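Local coordinates for protein putative isochorismatase (Burkholderia xenovorans, PDB 3OQP) that probably acts as a hydrolase of the isochorismatase family, at residues A[28-31]-A[32-36]. Sequence-based numbering, arbitrary orientation. Where two conformers were deposited one is given.
Sequences PDVQ and SSLAN
D29 and S32 each reach for the other's backbone where helix 30-47 begins. From CB, 3.8 Å from OG of S32, the D29 side chain runs with CG anti to the backbone N (chi1 -178°), which sets the carboxylate beside the carbonyl carbon, within reach of the N-H of S32. OD2 then takes that N-H, 3.2 Å from N of S32 to OD2 of D29, through its anti lone pair and at a moderate 146°. That is the N-cap bond. In return, OG of S32 donates to O of D29 at 2.8 Å, coming in 15° off the carbonyl plane; the same oxygen accepts the straighter N-H of S33, nearly on line with the C=O, and a weak one from S32. This capped start opens the helix that links the adjacent parallel strands 7-12 and 51-56 in a beta-alpha-beta unit of the isochorismatase domain. Just ahead of the cap, P28 follows a cis peptide bond, and a water donates to its O and accepts from OG of S33 at 2.5 Å. The hydroxyl of S33, a buried residue, also hydrogen-bonds to OH of Y117. One turn on, L34 N donates to O of V30 (2.9 Å), while CD1 of L34 lies 4.2 Å from CG2 of V30, and both side chains also touch Y117. On the exposed flank the side chain of Q31, bent at its second torsion, crosses that of L34 obliquely, with NE2 of Q31 4.0 Å from CD1 of L34.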
loop_
_atom_site.group_PDB
_atom_site.type_symbol
_atom_site.label_atom_id
_atom_site.label_comp_id
_atom_site.label_asym_id
_atom_site.label_seq_id
_atom_site.Cartn_x
_atom_site.Cartn_y
_atom_site.Cartn_z
ATOM N N PRO A 28 17.161 1.670 -2.311
ATOM C CA PRO A 28 18.504 1.687 -2.871
ATOM C C PRO A 28 19.345 2.772 -2.200
ATOM O O PRO A 28 18.876 3.660 -1.472
ATOM C CB PRO A 28 18.259 2.004 -4.361
ATOM C CG PRO A 28 16.872 1.479 -4.611
ATOM C CD PRO A 28 16.130 1.832 -3.348
ATOM N N ASP A 29 20.639 2.736 -2.480
ATOM C CA ASP A 29 21.535 3.794 -2.015
ATOM C C ASP A 29 20.969 5.172 -2.369
ATOM O O ASP A 29 20.606 5.428 -3.509
ATOM C CB ASP A 29 22.892 3.606 -2.674
ATOM C CG ASP A 29 23.896 4.634 -2.225
ATOM O OD1 ASP A 29 24.559 4.447 -1.180
ATOM O OD2 ASP A 29 24.031 5.635 -2.937
ATOM N N VAL A 30 20.997 6.089 -1.425
ATOM C CA VAL A 30 20.322 7.320 -1.642
ATOM C C VAL A 30 21.002 8.209 -2.659
ATOM O O VAL A 30 20.355 8.988 -3.357
ATOM C CB VAL A 30 20.061 8.069 -0.315
ATOM C CG1 VAL A 30 21.362 8.648 0.249
ATOM C CG2 VAL A 30 18.953 9.137 -0.522
ATOM N N GLN A 31 22.321 8.162 -2.743
ATOM C CA GLN A 31 22.974 8.941 -3.774
ATOM C C GLN A 31 22.635 8.457 -5.154
ATOM O O GLN A 31 22.484 9.243 -6.085
ATOM C CB GLN A 31 24.468 9.023 -3.546
ATOM C CG GLN A 31 24.876 9.751 -2.261
ATOM C CD GLN A 31 24.387 11.200 -2.218
ATOM O OE1 GLN A 31 24.397 11.901 -3.218
ATOM N NE2 GLN A 31 23.901 11.628 -1.050
ATOM N N SER A 32 22.446 7.159 -5.296
ATOM C CA SER A 32 22.079 6.587 -6.608
ATOM C C SER A 32 20.642 6.947 -7.004
ATOM O O SER A 32 20.306 7.119 -8.178
ATOM C CB SER A 32 22.239 5.051 -6.665
ATOM O OG SER A 32 21.190 4.314 -5.990
ATOM N N SER A 33 19.749 6.933 -6.038
ATOM C CA SER A 33 18.365 7.356 -6.352
ATOM C C SER A 33 18.230 8.848 -6.578
ATOM O O SER A 33 17.493 9.250 -7.472
ATOM C CB SER A 33 17.354 6.818 -5.344
ATOM O OG SER A 33 17.620 7.283 -4.031
ATOM N N LEU A 34 18.965 9.659 -5.816
ATOM C CA LEU A 34 18.936 11.103 -6.084
ATOM C C LEU A 34 19.388 11.390 -7.503
ATOM O O LEU A 34 18.760 12.212 -8.194
ATOM C CB LEU A 34 19.814 11.880 -5.095
ATOM C CG LEU A 34 19.257 12.026 -3.700
ATOM C CD1 LEU A 34 20.350 12.478 -2.740
ATOM C CD2 LEU A 34 18.080 13.019 -3.643
ATOM N N ALA A 35 20.450 10.715 -7.948
ATOM C CA ALA A 35 20.945 10.926 -9.299
ATOM C C ALA A 35 19.908 10.523 -10.354
ATOM O O ALA A 35 19.768 11.189 -11.375
ATOM C CB ALA A 35 22.266 10.190 -9.508
ATOM N N ASN A 36 19.171 9.450 -10.087
ATOM C CA ASN A 36 18.181 9.004 -11.048
ATOM C C ASN A 36 16.952 9.864 -11.097
ATOM O O ASN A 36 16.363 10.087 -12.131
ATOM C CB ASN A 36 17.816 7.549 -10.767
ATOM C CG ASN A 36 18.881 6.595 -11.229
ATOM O OD1 ASN A 36 19.631 6.907 -12.181
ATOM N ND2 ASN A 36 19.029 5.507 -10.535
HETATM O O HOH W 1 16.948 5.296 -2.582
#